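Local coordinates for protein ATP-dependent RNA helicase HrpB (PDB 6EUD) that hydrolyses ATP to ADP and phosphate as a bacterial RNA helicase of the DExH-box type, at residues A140-V145 / L153-M158. Sequence-based numbering, arbitrary orientation.
Sequences ALLLDV and LKLLIM
L142 meets L155 at its CD1 methyl, 3.8 Å from CD1 of L155, the two side chains crossing at a slant. From the helical side, L142 reaches the strand with CG anti to its carbonyl carbon (chi1 -70°); its other methyl, CD2, borders L153 more loosely, 4.3 Å from CD2 of that residue. L155 divides its branches between two helical neighbours, since CD2 approaches CD2 of L143 at 4.3 Å. Although its CB is directed away from the strand, L143 makes this touch with the far end of its side chain. Two residues before L155, where 153-158 is not yet in strand conformation, L153 has CG anti to its backbone N (chi1 172°) and brings CD2 to 3.7 Å from CG1 of V145. Every touching residue is buried, and no hydrogen bond spans the interface, so methyl packing alone joins the segments, over a modest 210 Å². L153 and L155 face the helix, whereas K154 between them reaches D21 in a salt bridge. This is helix-on-sheet packing within the beta-alpha-beta unit 120-125, 133-145, 154-159 of the P-loop NTPase domain, away from the predicted ATP-binding loop. Strand 154-159 runs between the parallel strands 120-125 and 26-29; V123 touches both L142 and L155, while I111 of helix 106-113 packs on L142 and V145, and W370 of helix 361-370 meets V145.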
loop_
_atom_site.group_PDB
_atom_site.type_symbol
_atom_site.label_atom_id
_atom_site.label_comp_id
_atom_site.label_asym_id
_atom_site.label_seq_id
_atom_site.Cartn_x
_atom_site.Cartn_y
_atom_site.Cartn_z
ATOM N N ALA A 140 -3.564 16.628 -7.735
ATOM C CA ALA A 140 -2.163 16.620 -8.167
ATOM C C ALA A 140 -1.984 17.047 -9.632
ATOM O O ALA A 140 -1.055 17.815 -9.958
ATOM C CB ALA A 140 -1.558 15.241 -7.948
ATOM N N LEU A 141 -2.856 16.544 -10.507
ATOM C CA LEU A 141 -2.810 16.893 -11.924
ATOM C C LEU A 141 -3.123 18.363 -12.112
ATOM O O LEU A 141 -2.412 19.079 -12.809
ATOM C CB LEU A 141 -3.791 16.036 -12.725
ATOM C CG LEU A 141 -3.415 14.551 -12.727
ATOM C CD1 LEU A 141 -4.539 13.694 -13.255
ATOM C CD2 LEU A 141 -2.169 14.348 -13.567
ATOM N N LEU A 142 -4.179 18.820 -11.462
ATOM C CA LEU A 142 -4.600 20.211 -11.590
ATOM C C LEU A 142 -3.570 21.219 -11.055
ATOM O O LEU A 142 -3.458 22.330 -11.569
ATOM C CB LEU A 142 -5.937 20.400 -10.886
ATOM C CG LEU A 142 -7.089 19.711 -11.607
ATOM C CD1 LEU A 142 -8.333 19.654 -10.735
ATOM C CD2 LEU A 142 -7.360 20.424 -12.929
ATOM N N LEU A 143 -2.823 20.841 -10.025
ATOM C CA LEU A 143 -1.753 21.695 -9.529
ATOM C C LEU A 143 -0.578 21.723 -10.525
ATOM O O LEU A 143 0.203 22.678 -10.552
ATOM C CB LEU A 143 -1.289 21.214 -8.156
ATOM C CG LEU A 143 -2.257 21.474 -6.991
ATOM C CD1 LEU A 143 -1.721 20.921 -5.663
ATOM C CD2 LEU A 143 -2.557 22.957 -6.885
ATOM N N ASP A 144 -0.456 20.684 -11.350
ATOM C CA ASP A 144 0.590 20.681 -12.358
ATOM C C ASP A 144 0.160 21.462 -13.592
ATOM O O ASP A 144 0.977 22.166 -14.189
ATOM C CB ASP A 144 0.989 19.264 -12.744
ATOM C CG ASP A 144 2.217 18.800 -12.002
ATOM O OD1 ASP A 144 2.583 19.440 -10.990
ATOM O OD2 ASP A 144 2.834 17.816 -12.440
ATOM N N VAL A 145 -1.114 21.346 -13.964
ATOM C CA VAL A 145 -1.673 22.163 -15.032
ATOM C C VAL A 145 -1.509 23.651 -14.707
ATOM O O VAL A 145 -1.257 24.465 -15.594
ATOM C CB VAL A 145 -3.160 21.868 -15.258
ATOM C CG1 VAL A 145 -3.709 22.776 -16.350
ATOM C CG2 VAL A 145 -3.378 20.388 -15.593
ATOM N N LEU A 153 -6.128 29.293 -14.621
ATOM C CA LEU A 153 -7.048 28.227 -14.221
ATOM C C LEU A 153 -7.248 28.200 -12.706
ATOM O O LEU A 153 -6.357 27.791 -11.965
ATOM C CB LEU A 153 -6.534 26.866 -14.713
ATOM C CG LEU A 153 -7.289 25.622 -14.220
ATOM C CD1 LEU A 153 -8.699 25.526 -14.808
ATOM C CD2 LEU A 153 -6.489 24.355 -14.507
ATOM N N LYS A 154 -8.418 28.634 -12.247
ATOM C CA LYS A 154 -8.696 28.714 -10.812
ATOM C C LYS A 154 -9.121 27.351 -10.288
ATOM O O LYS A 154 -9.420 26.455 -11.076
ATOM C CB LYS A 154 -9.777 29.756 -10.526
ATOM C CG LYS A 154 -9.432 31.139 -11.017
ATOM C CD LYS A 154 -10.588 32.085 -10.810
ATOM C CE LYS A 154 -10.289 33.455 -11.391
ATOM N NZ LYS A 154 -11.441 34.384 -11.202
ATOM N N LEU A 155 -9.173 27.203 -8.966
ATOM C CA LEU A 155 -9.434 25.898 -8.364
ATOM C C LEU A 155 -10.164 25.998 -7.022
ATOM O O LEU A 155 -9.637 26.565 -6.053
ATOM C CB LEU A 155 -8.108 25.142 -8.193
ATOM C CG LEU A 155 -8.146 23.682 -7.770
ATOM C CD1 LEU A 155 -8.940 22.905 -8.788
ATOM C CD2 LEU A 155 -6.739 23.145 -7.647
ATOM N N LEU A 156 -11.374 25.441 -6.964
ATOM C CA LEU A 156 -12.147 25.449 -5.726
ATOM C C LEU A 156 -12.257 24.075 -5.061
ATOM O O LEU A 156 -12.860 23.143 -5.593
ATOM C CB LEU A 156 -13.550 25.992 -5.983
ATOM C CG LEU A 156 -14.451 26.036 -4.742
ATOM C CD1 LEU A 156 -13.784 26.827 -3.618
ATOM C CD2 LEU A 156 -15.773 26.662 -5.102
ATOM N N ILE A 157 -11.698 23.959 -3.869
ATOM C CA ILE A 157 -11.788 22.706 -3.143
ATOM C C ILE A 157 -12.816 22.836 -2.029
ATOM O O ILE A 157 -12.680 23.675 -1.134
ATOM C CB ILE A 157 -10.418 22.296 -2.588
ATOM C CG1 ILE A 157 -9.422 22.214 -3.742
ATOM C CG2 ILE A 157 -10.503 20.967 -1.846
ATOM C CD1 ILE A 157 -8.017 21.925 -3.325
ATOM N N MET A 158 -13.859 22.015 -2.109
ATOM C CA MET A 158 -14.952 22.057 -1.147
ATOM C C MET A 158 -14.899 20.873 -0.206
ATOM O O MET A 158 -14.924 19.714 -0.623
ATOM C CB MET A 158 -16.307 22.065 -1.848
ATOM C CG MET A 158 -16.612 23.294 -2.692
ATOM S SD MET A 158 -18.276 23.137 -3.365
ATOM C CE MET A 158 -18.409 24.638 -4.307
#